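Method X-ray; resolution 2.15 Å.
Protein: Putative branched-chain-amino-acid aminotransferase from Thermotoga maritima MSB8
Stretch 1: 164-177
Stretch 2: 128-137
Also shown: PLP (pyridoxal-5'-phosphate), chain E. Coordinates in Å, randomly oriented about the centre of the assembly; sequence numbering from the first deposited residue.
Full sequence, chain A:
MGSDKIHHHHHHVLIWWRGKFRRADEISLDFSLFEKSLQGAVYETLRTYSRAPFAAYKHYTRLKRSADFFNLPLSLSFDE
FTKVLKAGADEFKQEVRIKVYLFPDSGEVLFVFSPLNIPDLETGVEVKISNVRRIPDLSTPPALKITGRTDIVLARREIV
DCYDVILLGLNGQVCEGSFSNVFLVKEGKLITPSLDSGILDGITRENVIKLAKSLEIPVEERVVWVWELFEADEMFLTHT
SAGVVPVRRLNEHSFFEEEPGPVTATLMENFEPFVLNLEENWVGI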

ATOM      1  N   ASP A 164     -13.245  19.701  12.795  1.00 30.28           N
ATOM      2  CA  ASP A 164     -12.942  18.285  12.609  1.00 28.18           C
ATOM      3  C   ASP A 164     -11.713  18.211  11.704  1.00 27.92           C
ATOM      4  O   ASP A 164     -11.364  19.185  11.052  1.00 29.89           O
ATOM      5  CB  ASP A 164     -14.152  17.552  11.999  1.00 28.04           C
ATOM      6  CG  ASP A 164     -14.091  16.025  12.172  1.00 29.25           C
ATOM      7  OD1 ASP A 164     -13.139  15.525  12.799  1.00 25.27           O
ATOM      8  OD2 ASP A 164     -14.998  15.314  11.672  1.00 26.30           O
ATOM      9  N   VAL A 165     -11.030  17.069  11.714  1.00 31.16           N
ATOM     10  CA  VAL A 165      -9.910  16.784  10.814  1.00 29.76           C
ATOM     11  C   VAL A 165     -10.368  15.755   9.754  1.00 29.72           C
ATOM     12  O   VAL A 165     -11.200  14.903  10.031  1.00 27.45           O
ATOM     13  CB  VAL A 165      -8.645  16.288  11.567  1.00 31.06           C
ATOM     14  CG1 VAL A 165      -8.052  17.420  12.430  1.00 26.27           C
ATOM     15  CG2 VAL A 165      -8.930  15.018  12.406  1.00 25.14           C
ATOM     16  N   ILE A 166      -9.842  15.878   8.532  1.00 30.64           N
ATOM     17  CA  ILE A 166     -10.179  14.997   7.422  1.00 28.19           C
ATOM     18  C   ILE A 166      -9.129  13.874   7.270  1.00 28.50           C
ATOM     19  O   ILE A 166      -7.955  14.132   6.994  1.00 28.18           O
ATOM     20  CB  ILE A 166     -10.305  15.814   6.110  1.00 29.25           C
ATOM     21  CG1 ILE A 166     -11.225  17.045   6.310  1.00 28.29           C
ATOM     22  CG2 ILE A 166     -10.751  14.951   4.961  1.00 24.45           C
ATOM     23  CD1 ILE A 166     -12.588  16.808   6.953  1.00 29.47           C
ATOM     24  N   LEU A 167      -9.567  12.636   7.498  1.00 28.30           N
ATOM     25  CA  LEU A 167      -8.743  11.450   7.284  1.00 27.17           C
ATOM     26  C   LEU A 167      -8.807  11.034   5.818  1.00 29.37           C
ATOM     27  O   LEU A 167      -9.897  10.854   5.256  1.00 29.64           O
ATOM     28  CB  LEU A 167      -9.168  10.267   8.171  1.00 28.47           C
ATOM     29  CG  LEU A 167      -8.926  10.296   9.685  1.00 28.10           C
ATOM     30  CD1 LEU A 167     -10.008  11.108  10.372  1.00 25.07           C
ATOM     31  CD2 LEU A 167      -8.790   8.881  10.291  1.00 22.59           C
ATOM     32  N   LEU A 168      -7.627  10.963   5.203  1.00 28.53           N
ATOM     33  CA  LEU A 168      -7.448  10.409   3.890  1.00 27.49           C
ATOM     34  C   LEU A 168      -7.125   8.933   4.069  1.00 27.96           C
ATOM     35  O   LEU A 168      -6.625   8.518   5.123  1.00 27.52           O
ATOM     36  CB  LEU A 168      -6.274  11.079   3.156  1.00 24.69           C
ATOM     37  CG  LEU A 168      -6.234  12.609   3.130  1.00 24.56           C
ATOM     38  CD1 LEU A 168      -5.053  13.070   2.332  1.00 19.66           C
ATOM     39  CD2 LEU A 168      -7.526  13.173   2.619  1.00 19.12           C
ATOM     40  N   GLY A 169      -7.411   8.149   3.042  1.00 26.02           N
ATOM     41  CA  GLY A 169      -7.025   6.745   3.032  1.00 27.02           C
ATOM     42  C   GLY A 169      -5.576   6.634   2.635  1.00 26.59           C
ATOM     43  O   GLY A 169      -4.950   7.637   2.285  1.00 27.89           O
ATOM     44  N   LEU A 170      -5.040   5.416   2.630  1.00 25.73           N
ATOM     45  CA  LEU A 170      -3.624   5.223   2.352  1.00 26.78           C
ATOM     46  C   LEU A 170      -3.186   5.754   1.006  1.00 25.38           C
ATOM     47  O   LEU A 170      -2.028   6.052   0.855  1.00 24.34           O
ATOM     48  CB  LEU A 170      -3.208   3.750   2.429  1.00 25.02           C
ATOM     49  CG  LEU A 170      -3.088   3.057   3.787  1.00 33.25           C
ATOM     50  CD1 LEU A 170      -2.494   1.639   3.562  1.00 26.59           C
ATOM     51  CD2 LEU A 170      -2.277   3.892   4.793  1.00 27.12           C
ATOM     52  N   ASN A 171      -4.077   5.810   0.014  1.00 26.66           N
ATOM     53  CA  ASN A 171      -3.696   6.316  -1.302  1.00 25.90           C
ATOM     54  C   ASN A 171      -4.006   7.804  -1.520  1.00 26.15           C
ATOM     55  O   ASN A 171      -3.885   8.300  -2.636  1.00 24.78           O
ATOM     56  CB  ASN A 171      -4.399   5.528  -2.418  1.00 29.91           C
ATOM     57  CG  ASN A 171      -4.025   4.052  -2.442  1.00 29.18           C
ATOM     58  OD1 ASN A 171      -4.877   3.209  -2.241  1.00 29.51           O
ATOM     59  ND2 ASN A 171      -2.759   3.747  -2.714  1.00 21.71           N
ATOM     60  N   GLY A 172      -4.409   8.534  -0.487  1.00 25.43           N
ATOM     61  CA  GLY A 172      -4.728   9.939  -0.685  1.00 26.56           C
ATOM     62  C   GLY A 172      -6.156  10.233  -1.114  1.00 27.58           C
ATOM     63  O   GLY A 172      -6.480  11.384  -1.410  1.00 26.64           O
ATOM     64  N   GLN A 173      -7.008   9.205  -1.148  1.00 27.72           N
ATOM     65  CA  GLN A 173      -8.439   9.398  -1.350  1.00 27.94           C
ATOM     66  C   GLN A 173      -9.023  10.007  -0.088  1.00 26.67           C
ATOM     67  O   GLN A 173      -8.557   9.731   1.003  1.00 23.77           O
ATOM     68  CB  GLN A 173      -9.169   8.084  -1.718  1.00 28.23           C
ATOM     69  CG  GLN A 173      -9.440   7.066  -0.591  1.00 28.58           C
ATOM     70  CD  GLN A 173      -8.269   6.130  -0.288  1.00 29.82           C
ATOM     71  OE1 GLN A 173      -7.115   6.451  -0.540  1.00 28.20           O
ATOM     72  NE2 GLN A 173      -8.581   4.975   0.271  1.00 26.72           N
ATOM     73  N   VAL A 174     -10.032  10.856  -0.252  1.00 27.66           N
ATOM     74  CA  VAL A 174     -10.784  11.373   0.877  1.00 28.29           C
ATOM     75  C   VAL A 174     -11.627  10.235   1.476  1.00 28.45           C
ATOM     76  O   VAL A 174     -12.376   9.533   0.764  1.00 28.70           O
ATOM     77  CB  VAL A 174     -11.704  12.550   0.451  1.00 28.50           C
ATOM     78  CG1 VAL A 174     -12.477  13.077   1.635  1.00 26.63           C
ATOM     79  CG2 VAL A 174     -10.879  13.669  -0.214  1.00 25.32           C
ATOM     80  N   CYS A 175     -11.492  10.028   2.776  1.00 28.47           N
ATOM     81  CA  CYS A 175     -12.370   9.080   3.466  1.00 26.96           C
ATOM     82  C   CYS A 175     -13.459   9.869   4.168  1.00 28.87           C
ATOM     83  O   CYS A 175     -14.598   9.949   3.685  1.00 29.37           O
ATOM     84  CB  CYS A 175     -11.576   8.167   4.423  1.00 25.22           C
ATOM     85  SG  CYS A 175     -10.635   6.913   3.503  1.00 30.36           S
ATOM     86  N   GLU A 176     -13.115  10.457   5.310  1.00 29.24           N
ATOM     87  CA  GLU A 176     -14.086  11.138   6.109  1.00 26.43           C
ATOM     88  C   GLU A 176     -13.429  11.935   7.221  1.00 26.69           C
ATOM     89  O   GLU A 176     -12.246  11.825   7.438  1.00 26.39           O
ATOM     90  CB  GLU A 176     -15.040  10.097   6.717  1.00 26.67           C
ATOM     91  CG  GLU A 176     -14.369   9.063   7.620  1.00 30.63           C
ATOM     92  CD  GLU A 176     -15.162   7.772   7.744  1.00 35.50           C
ATOM     93  OE1 GLU A 176     -16.346   7.818   8.117  1.00 39.97           O
ATOM     94  OE2 GLU A 176     -14.595   6.698   7.478  1.00 37.85           O
ATOM     95  N   GLY A 177     -14.227  12.717   7.950  1.00 28.01           N
ATOM     96  CA  GLY A 177     -13.753  13.357   9.163  1.00 28.21           C
ATOM     97  C   GLY A 177     -13.671  12.351  10.305  1.00 29.62           C
ATOM     98  O   GLY A 177     -14.208  11.256  10.192  1.00 31.58           O
TER
HETATM   99  N1  PLP E 300     -17.386   9.030  10.379  1.00 37.69           N
HETATM  100  C2  PLP E 300     -16.918   8.616  11.622  1.00 44.18           C
HETATM  101  C2A PLP E 300     -15.493   8.165  11.713  1.00 37.75           C
HETATM  102  C3  PLP E 300     -17.778   8.635  12.742  1.00 50.38           C
HETATM  103  O3  PLP E 300     -17.314   8.312  13.995  1.00 51.69           O
HETATM  104  C4  PLP E 300     -19.115   9.074  12.587  1.00 53.30           C
HETATM  105  C4A PLP E 300     -20.033   9.166  13.775  1.00 53.47           C
HETATM  106  O4A PLP E 300     -19.996  10.166  14.516  1.00 64.86           O
HETATM  107  C5  PLP E 300     -19.562   9.494  11.323  1.00 43.80           C
HETATM  108  C6  PLP E 300     -18.691   9.455  10.231  1.00 36.73           C
HETATM  109  C5A PLP E 300     -20.896  10.182  11.145  1.00 42.16           C
HETATM  110  O4P PLP E 300     -21.937   9.220  11.045  1.00 44.26           O
HETATM  111  P   PLP E 300     -23.483   9.554  11.446  1.00 42.88           P
HETATM  112  O1P PLP E 300     -24.292   8.244  11.524  1.00 40.80           O
HETATM  113  O2P PLP E 300     -24.084  10.451  10.401  1.00 35.11           O
HETATM  114  O3P PLP E 300     -23.412  10.254  12.796  1.00 42.59           O
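Stretch 2 128-137: KISNVRRIPD

Stretch 2 runs alongside stretch 1 in the same direction, first as a parallel strand partner and then as a segment, extended except at Asn-131, that leaves the strand pairing and rejoins its neighbour further on. Val-165 pairs with Lys-128 (CA to CA 4.9 Å) and Ile-166 with Ile-129 (CA to CA 4.7 Å). Ile-166 N donates to Lys-128 O at 2.8 Å, and Ser-130 N returns the bond to Ile-166 O, also at 2.8 Å; the bond from Lys-128 N to Asp-164 O, at 3.5 Å, is weak. Ile-129 lies on the sheet face of Ile-166, its CD1 4.1 Å from Ile-166 CB, and its CG2 reaches Leu-168 CD1 at 4.0 Å.

Beyond Ser-130 the chains part enough to admit a water, which donates to Ser-130 O (3.0 Å) and Val-132 O (2.6 Å) and accepts from Leu-168 N (3.0 Å). Ser-130 OG accepts from Val-132 N at 3.0 Å, tying down this same segment. The backbones meet again where Arg-134 N donates to Leu-168 O at 2.9 Å, with Gly-169 CA and Arg-134 CA 4.9 Å apart. Two extra residues on stretch 2 are thus accommodated without loss of direction: between the paired Ile-166 and Ile-129 and this second meeting, stretch 1 advances three residues and stretch 2 five.

The two arginines at this second meeting, Arg-133 and Arg-134, cover the most surface. Arg-134 points its CB toward stretch 1, where Cys-175 SG lies 3.9 Å from that atom and Leu-167 CD2 packs 4.0 Å from Arg-134 CD. The aliphatic part is thereby lined before the charge is met: Arg-134 NE and NH2 both donate to Glu-176 OE2, at 2.7 and 2.9 Å, in a salt bridge at the guanidinium edge. The other carboxylate oxygen, Glu-176 OE1, accepts from PLP N1 at 2.8 Å, while PLP C2A lies over one guanidinium face. One carboxylate therefore links the arginine to the aminotransferase cofactor.

Arg-133 leaves its backbone sideways, and its end returns to the type I turn from Gly-169 to Gly-172. Its NH1 donates to Gly-169 O at 2.9 Å, the same carbonyl that accepts from Gly-172 N at 3.0 Å to close the turn. Leu-168 CB packs 3.9 Å from Arg-133 CD, and Leu-170 CD2 lies 4.0 Å from Arg-133 CB. Leu-170 also reaches onward, its CD1 4.0 Å from Pro-136 CG.

The rule is economical: paired backbones set the direction, and two consecutive arginines fasten the continuation, one to a turn carbonyl, the other to a buried carboxylate.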

ATOM      1  N   LYS A 128      -9.158  20.672   8.846  1.00 30.08           N
ATOM      2  CA  LYS A 128      -7.799  20.475   8.362  1.00 29.92           C
ATOM      3  C   LYS A 128      -7.573  19.027   7.983  1.00 28.86           C
ATOM      4  O   LYS A 128      -8.198  18.134   8.558  1.00 31.40           O
ATOM      5  CB  LYS A 128      -6.790  20.897   9.438  1.00 30.72           C
ATOM      6  CG  LYS A 128      -6.800  22.354   9.694  1.00 34.18           C
ATOM      7  CD  LYS A 128      -5.884  22.757  10.810  1.00 40.31           C
ATOM      8  CE  LYS A 128      -6.049  24.232  11.102  1.00 43.38           C
ATOM      9  NZ  LYS A 128      -4.936  24.705  11.952  1.00 49.98           N
ATOM     10  N   ILE A 129      -6.672  18.788   7.025  1.00 29.96           N
ATOM     11  CA  ILE A 129      -6.228  17.415   6.684  1.00 28.70           C
ATOM     12  C   ILE A 129      -5.522  16.807   7.917  1.00 28.12           C
ATOM     13  O   ILE A 129      -4.621  17.412   8.492  1.00 30.14           O
ATOM     14  CB  ILE A 129      -5.276  17.372   5.420  1.00 30.27           C
ATOM     15  CG1 ILE A 129      -5.950  17.985   4.179  1.00 29.72           C
ATOM     16  CG2 ILE A 129      -4.856  15.941   5.068  1.00 27.74           C
ATOM     17  CD1 ILE A 129      -7.301  17.353   3.800  1.00 30.96           C
ATOM     18  N   SER A 130      -5.952  15.623   8.331  1.00 27.56           N
ATOM     19  CA  SER A 130      -5.340  14.889   9.444  1.00 28.72           C
ATOM     20  C   SER A 130      -3.967  14.296   9.054  1.00 31.44           C
ATOM     21  O   SER A 130      -3.726  13.979   7.874  1.00 30.00           O
ATOM     22  CB  SER A 130      -6.276  13.739   9.822  1.00 27.79           C
ATOM     23  OG  SER A 130      -5.798  12.961  10.886  1.00 27.38           O
ATOM     24  N   ASN A 131      -3.108  14.103  10.058  1.00 32.69           N
ATOM     25  CA  ASN A 131      -1.843  13.353   9.920  1.00 33.78           C
ATOM     26  C   ASN A 131      -2.017  11.867  10.109  1.00 31.47           C
ATOM     27  O   ASN A 131      -1.033  11.150  10.075  1.00 34.00           O
ATOM     28  CB  ASN A 131      -0.807  13.752  10.973  1.00 38.16           C
ATOM     29  CG  ASN A 131      -0.369  15.168  10.859  1.00 50.09           C
ATOM     30  OD1 ASN A 131      -0.243  15.724   9.753  1.00 53.07           O
ATOM     31  ND2 ASN A 131      -0.114  15.781  12.017  1.00 60.22           N
ATOM     32  N   VAL A 132      -3.251  11.433  10.357  1.00 28.86           N
ATOM     33  CA  VAL A 132      -3.598  10.058  10.534  1.00 28.65           C
ATOM     34  C   VAL A 132      -4.395   9.595   9.303  1.00 27.33           C
ATOM     35  O   VAL A 132      -5.400  10.226   8.939  1.00 24.54           O
ATOM     36  CB  VAL A 132      -4.446   9.899  11.811  1.00 29.19           C
ATOM     37  CG1 VAL A 132      -4.821   8.455  12.014  1.00 29.17           C
ATOM     38  CG2 VAL A 132      -3.682  10.448  13.028  1.00 30.23           C
ATOM     39  N   ARG A 133      -3.926   8.517   8.658  1.00 25.43           N
ATOM     40  CA  ARG A 133      -4.647   7.894   7.560  1.00 26.08           C
ATOM     41  C   ARG A 133      -5.626   6.884   8.111  1.00 26.31           C
ATOM     42  O   ARG A 133      -5.363   6.232   9.107  1.00 29.89           O
ATOM     43  CB  ARG A 133      -3.727   7.210   6.548  1.00 25.85           C
ATOM     44  CG  ARG A 133      -2.734   8.097   5.849  1.00 25.73           C
ATOM     45  CD  ARG A 133      -3.418   9.152   5.010  1.00 26.21           C
ATOM     46  NE  ARG A 133      -2.406  10.016   4.407  1.00 26.41           N
ATOM     47  CZ  ARG A 133      -1.906   9.910   3.178  1.00 33.30           C
ATOM     48  NH1 ARG A 133      -2.330   8.986   2.309  1.00 28.94           N
ATOM     49  NH2 ARG A 133      -0.947  10.757   2.803  1.00 33.95           N
ATOM     50  N   ARG A 134      -6.773   6.779   7.455  1.00 28.68           N
ATOM     51  CA  ARG A 134      -7.804   5.806   7.808  1.00 27.84           C
ATOM     52  C   ARG A 134      -7.248   4.384   7.681  1.00 27.95           C
ATOM     53  O   ARG A 134      -6.574   4.074   6.704  1.00 26.36           O
ATOM     54  CB  ARG A 134      -9.004   5.991   6.890  1.00 29.22           C
ATOM     55  CG  ARG A 134     -10.281   5.290   7.326  1.00 32.66           C
ATOM     56  CD  ARG A 134     -10.953   6.094   8.415  1.00 34.45           C
ATOM     57  NE  ARG A 134     -12.353   5.739   8.588  1.00 38.62           N
ATOM     58  CZ  ARG A 134     -12.879   5.072   9.612  1.00 37.70           C
ATOM     59  NH1 ARG A 134     -12.146   4.623  10.611  1.00 41.84           N
ATOM     60  NH2 ARG A 134     -14.188   4.857   9.638  1.00 43.24           N
ATOM     61  N   ILE A 135      -7.536   3.526   8.676  1.00 26.29           N
ATOM     62  CA  ILE A 135      -7.026   2.155   8.682  1.00 25.89           C
ATOM     63  C   ILE A 135      -7.682   1.415   7.522  1.00 27.21           C
ATOM     64  O   ILE A 135      -8.916   1.514   7.343  1.00 28.15           O
ATOM     65  CB  ILE A 135      -7.319   1.388  10.019  1.00 24.47           C
ATOM     66  CG1 ILE A 135      -6.626   2.065  11.206  1.00 23.58           C
ATOM     67  CG2 ILE A 135      -6.901  -0.095   9.883  1.00 21.36           C
ATOM     68  CD1 ILE A 135      -7.014   1.454  12.609  1.00 22.51           C
ATOM     69  N   PRO A 136      -6.874   0.694   6.722  1.00 27.20           N
ATOM     70  CA  PRO A 136      -7.435   0.006   5.560  1.00 29.08           C
ATOM     71  C   PRO A 136      -8.153  -1.279   5.966  1.00 28.43           C
ATOM     72  O   PRO A 136      -7.885  -1.821   7.035  1.00 28.46           O
ATOM     73  CB  PRO A 136      -6.191  -0.289   4.697  1.00 27.85           C
ATOM     74  CG  PRO A 136      -5.102  -0.475   5.676  1.00 29.20           C
ATOM     75  CD  PRO A 136      -5.414   0.496   6.812  1.00 30.92           C
ATOM     76  N   ASP A 137      -9.038  -1.747   5.094  1.00 28.25           N
ATOM     77  CA  ASP A 137      -9.831  -2.958   5.299  1.00 30.99           C
ATOM     78  C   ASP A 137      -9.023  -4.218   5.660  1.00 28.23           C
ATOM     79  O   ASP A 137      -9.486  -5.031   6.449  1.00 27.62           O
ATOM     80  CB  ASP A 137     -10.716  -3.227   4.042  1.00 36.00           C
ATOM     81  CG  ASP A 137     -11.855  -4.215   4.323  1.00 50.95           C
ATOM     82  OD1 ASP A 137     -12.645  -4.002   5.279  1.00 64.29           O
ATOM     83  OD2 ASP A 137     -11.962  -5.221   3.581  1.00 73.82           O
TER
HETATM   84  O   HOH W   1      -5.200  11.681   6.751  1.00 18.40           O
HETATM   85  O   HOH W   2      -6.823   3.462   4.084  1.00 23.78           O